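Side-chain contacts in biogenic amine-binding protein (PDB 4GE1), which binds small biogenic amines in the saliva of a blood-feeding insect, probably sequestering host serotonin and norepinephrine in a lipocalin barrel: residues S6-V11 / V122-D127; Y136-R141 / A155-V160. One frame throughout, in Å; residues are numbered along the deposited sequence.

Contact 1: S6-V11 / V122-D127; sequences STVDTV and VVHVCD. With TSS (2-(1H-indol-3-yl)ethanamine), chain E.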
ATOM      1  N   SER A   6     -11.918   3.849  10.330  1.00 57.59           N
ATOM      2  CA  SER A   6     -11.310   4.521  11.469  1.00 62.47           C
ATOM      3  C   SER A   6     -10.561   5.760  10.996  1.00 60.60           C
ATOM      4  O   SER A   6     -10.033   5.789   9.884  1.00 55.88           O
ATOM      5  CB  SER A   6     -10.348   3.579  12.199  1.00 64.27           C
ATOM      6  OG  SER A   6     -11.031   2.470  12.755  1.00 70.62           O
ATOM      7  N   THR A   7     -10.527   6.790  11.834  1.00 73.27           N
ATOM      8  CA  THR A   7      -9.674   7.941  11.574  1.00 76.85           C
ATOM      9  C   THR A   7      -8.408   7.772  12.399  1.00 74.41           C
ATOM     10  O   THR A   7      -8.475   7.482  13.593  1.00 85.20           O
ATOM     11  CB  THR A   7     -10.361   9.272  11.937  1.00 84.58           C
ATOM     12  OG1 THR A   7     -10.461   9.393  13.362  1.00 90.18           O
ATOM     13  CG2 THR A   7     -11.751   9.337  11.327  1.00 88.32           C
ATOM     14  N   VAL A   8      -7.255   7.925  11.760  1.00 64.81           N
ATOM     15  CA  VAL A   8      -5.985   7.792  12.463  1.00 61.99           C
ATOM     16  C   VAL A   8      -5.118   9.022  12.223  1.00 63.95           C
ATOM     17  O   VAL A   8      -5.175   9.633  11.152  1.00 64.63           O
ATOM     18  CB  VAL A   8      -5.208   6.513  12.036  1.00 67.12           C
ATOM     19  CG1 VAL A   8      -6.136   5.304  11.986  1.00 69.61           C
ATOM     20  CG2 VAL A   8      -4.536   6.710  10.699  1.00 54.39           C
ATOM     21  N   ASP A   9      -4.328   9.388  13.230  1.00 62.64           N
ATOM     22  CA  ASP A   9      -3.381  10.489  13.101  1.00 64.76           C
ATOM     23  C   ASP A   9      -2.294  10.098  12.108  1.00 60.16           C
ATOM     24  O   ASP A   9      -1.906   8.931  12.042  1.00 66.56           O
ATOM     25  CB  ASP A   9      -2.757  10.837  14.452  1.00 76.51           C
ATOM     26  CG  ASP A   9      -3.794  11.237  15.491  1.00 88.11           C
ATOM     27  OD1 ASP A   9      -4.953  11.512  15.109  1.00 89.34           O
ATOM     28  OD2 ASP A   9      -3.446  11.281  16.689  1.00 90.14           O
ATOM     29  N   THR A  10      -1.806  11.081  11.352  1.00 57.48           N
ATOM     30  CA  THR A  10      -0.908  10.848  10.222  1.00 55.47           C
ATOM     31  C   THR A  10       0.340  11.727  10.303  1.00 59.16           C
ATOM     32  O   THR A  10       0.404  12.649  11.114  1.00 53.47           O
ATOM     33  CB  THR A  10      -1.608  11.177   8.896  1.00 49.10           C
ATOM     34  OG1 THR A  10      -2.086  12.528   8.944  1.00 53.18           O
ATOM     35  CG2 THR A  10      -2.785  10.256   8.666  1.00 44.29           C
ATOM     36  N   VAL A  11       1.312  11.443   9.438  1.00 51.15           N
ATOM     37  CA  VAL A  11       2.582  12.163   9.413  1.00 52.09           C
ATOM     38  C   VAL A  11       2.387  13.632   9.069  1.00 60.70           C
ATOM     39  O   VAL A  11       1.714  13.963   8.095  1.00 62.38           O
ATOM     40  CB  VAL A  11       3.550  11.574   8.360  1.00 49.23           C
ATOM     41  CG1 VAL A  11       4.935  12.163   8.530  1.00 53.32           C
ATOM     42  CG2 VAL A  11       3.600  10.065   8.453  1.00 48.92           C
ATOM     43  N   VAL A 122       4.381   3.160   7.628  1.00 42.01           N
ATOM     44  CA  VAL A 122       3.290   2.428   8.252  1.00 41.68           C
ATOM     45  C   VAL A 122       1.977   3.080   7.837  1.00 43.91           C
ATOM     46  O   VAL A 122       1.820   4.297   7.928  1.00 39.99           O
ATOM     47  CB  VAL A 122       3.450   2.407   9.770  1.00 43.54           C
ATOM     48  CG1 VAL A 122       2.299   1.657  10.417  1.00 47.50           C
ATOM     49  CG2 VAL A 122       4.796   1.780  10.134  1.00 33.92           C
ATOM     50  N   VAL A 123       1.042   2.279   7.345  1.00 34.44           N
ATOM     51  CA  VAL A 123      -0.126   2.848   6.694  1.00 29.84           C
ATOM     52  C   VAL A 123      -1.429   2.207   7.166  1.00 41.03           C
ATOM     53  O   VAL A 123      -1.455   1.050   7.581  1.00 39.75           O
ATOM     54  CB  VAL A 123      -0.002   2.764   5.140  1.00 37.22           C
ATOM     55  CG1 VAL A 123      -0.168   1.315   4.634  1.00 31.87           C
ATOM     56  CG2 VAL A 123      -0.989   3.703   4.461  1.00 31.72           C
ATOM     57  N   HIS A 124      -2.501   2.988   7.127  1.00 35.72           N
ATOM     58  CA  HIS A 124      -3.846   2.469   7.298  1.00 27.87           C
ATOM     59  C   HIS A 124      -4.633   2.778   6.030  1.00 37.04           C
ATOM     60  O   HIS A 124      -4.715   3.937   5.607  1.00 34.53           O
ATOM     61  CB  HIS A 124      -4.521   3.102   8.520  1.00 31.83           C
ATOM     62  CG  HIS A 124      -5.987   2.808   8.620  1.00 42.63           C
ATOM     63  ND1 HIS A 124      -6.951   3.669   8.149  1.00 48.48           N
ATOM     64  CD2 HIS A 124      -6.647   1.742   9.136  1.00 45.52           C
ATOM     65  CE1 HIS A 124      -8.149   3.149   8.373  1.00 52.33           C
ATOM     66  NE2 HIS A 124      -7.991   1.984   8.968  1.00 51.45           N
ATOM     67  N   VAL A 125      -5.177   1.735   5.406  1.00 34.54           N
ATOM     68  CA  VAL A 125      -5.969   1.886   4.191  1.00 30.60           C
ATOM     69  C   VAL A 125      -7.370   1.351   4.407  1.00 41.82           C
ATOM     70  O   VAL A 125      -7.546   0.270   4.966  1.00 44.90           O
ATOM     71  CB  VAL A 125      -5.353   1.142   3.012  1.00 32.66           C
ATOM     72  CG1 VAL A 125      -6.113   1.473   1.730  1.00 32.03           C
ATOM     73  CG2 VAL A 125      -3.881   1.489   2.877  1.00 31.47           C
ATOM     74  N   CYS A 126      -8.371   2.098   3.962  1.00 41.99           N
ATOM     75  CA  CYS A 126      -9.748   1.680   4.192  1.00 36.62           C
ATOM     76  C   CYS A 126     -10.718   2.161   3.121  1.00 39.27           C
ATOM     77  O   CYS A 126     -10.570   3.249   2.579  1.00 41.93           O
ATOM     78  CB  CYS A 126     -10.216   2.147   5.568  1.00 42.26           C
ATOM     79  SG  CYS A 126     -11.780   1.427   6.043  1.00 61.67           S
ATOM     80  N   ASP A 127     -11.714   1.334   2.829  1.00 46.89           N
ATOM     81  CA  ASP A 127     -12.709   1.649   1.815  1.00 46.18           C
ATOM     82  C   ASP A 127     -14.015   2.014   2.496  1.00 48.20           C
ATOM     83  O   ASP A 127     -14.599   1.191   3.190  1.00 55.80           O
ATOM     84  CB  ASP A 127     -12.909   0.444   0.895  1.00 46.53           C
ATOM     85  CG  ASP A 127     -13.893   0.717  -0.230  1.00 47.99           C
ATOM     86  OD1 ASP A 127     -14.651   1.711  -0.152  1.00 49.08           O
ATOM     87  OD2 ASP A 127     -13.914  -0.079  -1.192  1.00 48.34           O
TER
HETATM   88  N1  TSS E 201      -3.140  -2.053  -3.100  1.00 34.81           N
HETATM   89  CA  TSS E 201      -4.287  -1.862  -2.245  1.00 33.03           C
HETATM   90  CB  TSS E 201      -4.028  -1.743  -0.776  1.00 28.36           C
HETATM   91  CG  TSS E 201      -2.800  -1.007  -0.342  1.00 22.27           C
HETATM   92  CD1 TSS E 201      -1.670  -1.560   0.243  1.00 26.25           C
HETATM   93  NE1 TSS E 201      -0.783  -0.578   0.508  1.00 28.66           N
HETATM   94  CE2 TSS E 201      -1.302   0.632   0.093  1.00 29.18           C
HETATM   95  CD2 TSS E 201      -2.548   0.396  -0.430  1.00 23.34           C
HETATM   96  CZ2 TSS E 201      -0.774   1.951   0.129  1.00 31.48           C
HETATM   97  CH2 TSS E 201      -1.528   3.015  -0.356  1.00 29.68           C
HETATM   98  CZ3 TSS E 201      -2.797   2.776  -0.888  1.00 33.62           C
HETATM   99  CE3 TSS E 201      -3.313   1.476  -0.929  1.00 23.18           C
HETATM  100  O   HOH W   1     -10.838   0.996   9.831  1.00 40.71           O

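Contact 2: Y136-R141 / A155-V160; sequences YAVQSR and AALGKV. With TSS (2-(1H-indol-3-yl)ethanamine), chain E.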
ATOM      1  N   TYR A 136      -4.050  -2.468   7.936  1.00 27.04           N
ATOM      2  CA  TYR A 136      -2.888  -1.857   8.567  1.00 35.64           C
ATOM      3  C   TYR A 136      -1.642  -2.545   8.017  1.00 37.65           C
ATOM      4  O   TYR A 136      -1.507  -3.768   8.112  1.00 38.75           O
ATOM      5  CB  TYR A 136      -2.940  -2.029  10.085  1.00 37.39           C
ATOM      6  CG  TYR A 136      -3.928  -1.132  10.788  1.00 40.83           C
ATOM      7  CD1 TYR A 136      -3.599   0.180  11.106  1.00 45.34           C
ATOM      8  CD2 TYR A 136      -5.185  -1.600  11.151  1.00 45.99           C
ATOM      9  CE1 TYR A 136      -4.493   1.001  11.759  1.00 51.72           C
ATOM     10  CE2 TYR A 136      -6.087  -0.788  11.808  1.00 51.14           C
ATOM     11  CZ  TYR A 136      -5.735   0.510  12.111  1.00 53.35           C
ATOM     12  OH  TYR A 136      -6.633   1.320  12.759  1.00 48.23           O
ATOM     13  N   ALA A 137      -0.729  -1.772   7.439  1.00 34.76           N
ATOM     14  CA  ALA A 137       0.419  -2.370   6.760  1.00 31.25           C
ATOM     15  C   ALA A 137       1.762  -1.755   7.142  1.00 38.29           C
ATOM     16  O   ALA A 137       1.903  -0.533   7.213  1.00 32.28           O
ATOM     17  CB  ALA A 137       0.231  -2.313   5.233  1.00 27.61           C
ATOM     18  N   VAL A 138       2.742  -2.624   7.379  1.00 36.58           N
ATOM     19  CA  VAL A 138       4.138  -2.214   7.458  1.00 34.39           C
ATOM     20  C   VAL A 138       4.806  -2.397   6.090  1.00 39.26           C
ATOM     21  O   VAL A 138       4.662  -3.441   5.439  1.00 32.69           O
ATOM     22  CB  VAL A 138       4.899  -2.981   8.548  1.00 39.97           C
ATOM     23  CG1 VAL A 138       6.387  -2.677   8.473  1.00 36.83           C
ATOM     24  CG2 VAL A 138       4.344  -2.617   9.924  1.00 34.11           C
ATOM     25  N   GLN A 139       5.518  -1.366   5.655  1.00 33.95           N
ATOM     26  CA  GLN A 139       6.096  -1.329   4.314  1.00 32.20           C
ATOM     27  C   GLN A 139       7.582  -0.972   4.366  1.00 33.42           C
ATOM     28  O   GLN A 139       8.015  -0.168   5.192  1.00 37.82           O
ATOM     29  CB  GLN A 139       5.304  -0.357   3.426  1.00 32.16           C
ATOM     30  CG  GLN A 139       3.793  -0.637   3.458  1.00 30.32           C
ATOM     31  CD  GLN A 139       2.975   0.323   2.609  1.00 31.08           C
ATOM     32  OE1 GLN A 139       1.974  -0.064   2.010  1.00 32.92           O
ATOM     33  NE2 GLN A 139       3.387   1.582   2.567  1.00 35.41           N
ATOM     34  N   SER A 140       8.366  -1.600   3.500  1.00 35.39           N
ATOM     35  CA  SER A 140       9.811  -1.434   3.526  1.00 35.82           C
ATOM     36  C   SER A 140      10.329  -1.152   2.118  1.00 34.66           C
ATOM     37  O   SER A 140       9.695  -1.517   1.129  1.00 40.58           O
ATOM     38  CB  SER A 140      10.470  -2.689   4.095  1.00 34.89           C
ATOM     39  OG  SER A 140      11.890  -2.603   4.066  1.00 39.91           O
ATOM     40  N   ARG A 141      11.468  -0.481   2.034  1.00 40.74           N
ATOM     41  CA  ARG A 141      12.117  -0.248   0.750  1.00 43.48           C
ATOM     42  C   ARG A 141      12.821  -1.526   0.308  1.00 44.90           C
ATOM     43  O   ARG A 141      13.134  -1.696  -0.870  1.00 50.74           O
ATOM     44  CB  ARG A 141      13.113   0.910   0.846  1.00 37.26           C
ATOM     45  CG  ARG A 141      12.464   2.289   1.019  1.00 37.68           C
ATOM     46  CD  ARG A 141      11.505   2.631  -0.124  1.00 36.73           C
ATOM     47  NE  ARG A 141      11.235   4.066  -0.205  1.00 37.96           N
ATOM     48  CZ  ARG A 141      10.432   4.633  -1.102  1.00 40.52           C
ATOM     49  NH1 ARG A 141       9.805   3.887  -1.997  1.00 30.32           N
ATOM     50  NH2 ARG A 141      10.261   5.954  -1.108  1.00 38.33           N
ATOM     51  N   ALA A 155       6.774   1.380  17.464  1.00 71.32           N
ATOM     52  CA  ALA A 155       6.160   2.562  18.047  1.00 74.38           C
ATOM     53  C   ALA A 155       4.986   3.036  17.202  1.00 71.76           C
ATOM     54  O   ALA A 155       3.889   3.259  17.716  1.00 73.51           O
ATOM     55  CB  ALA A 155       7.189   3.670  18.195  1.00 79.92           C
ATOM     56  N   ALA A 156       5.219   3.191  15.904  1.00 66.85           N
ATOM     57  CA  ALA A 156       4.169   3.624  14.996  1.00 58.17           C
ATOM     58  C   ALA A 156       2.926   2.744  15.126  1.00 55.80           C
ATOM     59  O   ALA A 156       1.806   3.250  15.143  1.00 55.42           O
ATOM     60  CB  ALA A 156       4.671   3.630  13.565  1.00 48.89           C
ATOM     61  N   LEU A 157       3.130   1.432  15.212  1.00 54.54           N
ATOM     62  CA  LEU A 157       2.022   0.495  15.369  1.00 54.25           C
ATOM     63  C   LEU A 157       1.395   0.671  16.750  1.00 59.28           C
ATOM     64  O   LEU A 157       0.227   0.343  16.966  1.00 66.99           O
ATOM     65  CB  LEU A 157       2.494  -0.951  15.180  1.00 50.59           C
ATOM     66  CG  LEU A 157       2.985  -1.370  13.784  1.00 46.43           C
ATOM     67  CD1 LEU A 157       3.717  -2.701  13.839  1.00 46.94           C
ATOM     68  CD2 LEU A 157       1.831  -1.450  12.802  1.00 41.68           C
ATOM     69  N   GLY A 158       2.183   1.188  17.686  1.00 65.25           N
ATOM     70  CA  GLY A 158       1.695   1.465  19.025  1.00 70.37           C
ATOM     71  C   GLY A 158       0.566   2.478  19.008  1.00 71.89           C
ATOM     72  O   GLY A 158      -0.465   2.287  19.651  1.00 75.97           O
ATOM     73  N   LYS A 159       0.763   3.559  18.262  1.00 71.01           N
ATOM     74  CA  LYS A 159      -0.240   4.610  18.164  1.00 73.34           C
ATOM     75  C   LYS A 159      -1.626   4.051  17.859  1.00 71.64           C
ATOM     76  O   LYS A 159      -2.630   4.590  18.322  1.00 72.77           O
ATOM     77  CB  LYS A 159       0.137   5.613  17.077  1.00 72.64           C
ATOM     78  CG  LYS A 159       1.233   6.592  17.451  1.00 82.80           C
ATOM     79  CD  LYS A 159       1.572   7.463  16.248  1.00 89.18           C
ATOM     80  CE  LYS A 159       0.304   7.906  15.520  1.00 93.86           C
ATOM     81  NZ  LYS A 159       0.587   8.670  14.270  1.00 94.53           N
ATOM     82  N   VAL A 160      -1.679   2.972  17.083  1.00 63.50           N
ATOM     83  CA  VAL A 160      -2.958   2.467  16.591  1.00 56.90           C
ATOM     84  C   VAL A 160      -3.367   1.149  17.237  1.00 57.10           C
ATOM     85  O   VAL A 160      -4.153   0.385  16.674  1.00 59.06           O
ATOM     86  CB  VAL A 160      -2.979   2.355  15.048  1.00 57.56           C
ATOM     87  CG1 VAL A 160      -2.760   3.726  14.427  1.00 55.51           C
ATOM     88  CG2 VAL A 160      -1.931   1.353  14.554  1.00 45.23           C
TER
HETATM   89  N1  TSS E 201      -3.140  -2.053  -3.100  1.00 34.81           N
HETATM   90  CA  TSS E 201      -4.287  -1.862  -2.245  1.00 33.03           C
HETATM   91  CB  TSS E 201      -4.028  -1.743  -0.776  1.00 28.36           C
HETATM   92  CG  TSS E 201      -2.800  -1.007  -0.342  1.00 22.27           C
HETATM   93  CD1 TSS E 201      -1.670  -1.560   0.243  1.00 26.25           C
HETATM   94  NE1 TSS E 201      -0.783  -0.578   0.508  1.00 28.66           N
HETATM   95  CE2 TSS E 201      -1.302   0.632   0.093  1.00 29.18           C
HETATM   96  CD2 TSS E 201      -2.548   0.396  -0.430  1.00 23.34           C
HETATM   97  CZ2 TSS E 201      -0.774   1.951   0.129  1.00 31.48           C
HETATM   98  CH2 TSS E 201      -1.528   3.015  -0.356  1.00 29.68           C
HETATM   99  CZ3 TSS E 201      -2.797   2.776  -0.888  1.00 33.62           C
HETATM  100  CE3 TSS E 201      -3.313   1.476  -0.929  1.00 23.18           C

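Contact 1: S6-V11 / V122-D127
The imidazole of His-124 is met from two directions by the N-terminal segment 6-11. Over one face lies the methyl CG1 of Val-8, 4.1 Å above the plane and displaced toward the rim; its nearest ring atom is His-124 CG, at 4.2 Å from Val-8 CG1. The carbonyl of Ser-6 comes in obliquely, its O atom 3.6 Å from His-124 CE1, a packing contact. In the plane of the ring, at its edge, one water bridges the Ser-6 backbone N and the imidazole NE2 of His-124: it accepts a hydrogen bond from Ser-6 N at 3.1 Å and is also hydrogen-bonded to His-124 NE2 at 3.1 Å. With CG anti to the backbone N (chi1 170°) and the ring turned across that bond (chi2 -96°), His-124 offers a face to the valine and NE2 to the water. Strand 120-127 is part of the antiparallel wall of a lipocalin barrel, and the irregular segment 6-11 runs along its outside. The next residue, Val-125, points the other way, into the amine pocket, where its CG2 lies 3.7 Å from CD2 of the bound tryptamine. Further out, a disulfide joins Cys-5, just before the segment, to Cys-126 of the strand. Val-8 also touches Ser-111 of strand 102-115, and Val-11 shares backbone hydrogen bonds with Gly-87 and Tyr-112.

Contact 2: Y136-R141 / A155-V160
The amide nitrogen NE2 of Gln-139 is gripped by two hydroxyls, Ser-121 OG and Tyr-112 OH, which fix the rotation of the amide and leave OE1 directed at the ligand. OE1 accepts a hydrogen bond from the indole nitrogen NE1 of tryptamine, 3.2 Å from Gln-139 OE1, with an N-H...O angle of 155°. The side chain is extended beyond CG (chi2 179°), which carries the amide from the strand to the ring nitrogen. The outer side of strand 130-140 is apolar here, and helix 150-159 and the turn after it pack against it. CG2 of Val-138 meets both methyls of Leu-157 at the same distance, 4.0 Å from CD1 and from CD2, and the two side chains cross at about a right angle. At Tyr-136, the first residue of 136-141, Val-160 lies alongside the aromatic side chain, the two pointing opposite ways. Its methyl CG2 approaches the ring obliquely, 3.8 Å from Tyr-136 CE1, and Val-160 CB lies 3.9 Å from the same ring carbon. Leu-157 also packs on Val-122, and Val-160 on Ile-113, so the helix end and the residue after it reach strands 120-127 and 102-115 of the calycin barrel as well. One strand thus presents a polar group to the indole N-H inside, while dispersion and exclusion of water, rather than directed bonds, hold the helix end and Val-160 to it outside.

Contacts 1 and 2 have centres 10 Å apart and pack on the outer surface of neighbouring strands, 120-127 and 130-140, which follow each other in the chain. A probable backbone hydrogen bond of 2.9 Å from Ala-137 N to Val-123 O joins these strands. Outside the barrel, the rings of His-124 and Tyr-136 meet with planes at about 50°, His-124 CD2 lying 3.3 Å from Tyr-136 CZ. Inside, Val-123 CG1 packs 3.7 Å from Gln-139 OE1. Both contacts reach tryptamine, contact 1 through the apolar Val-125 and contact 2 through the amide of Gln-139, while Asp-73 makes a further hydrogen bond to the ligand.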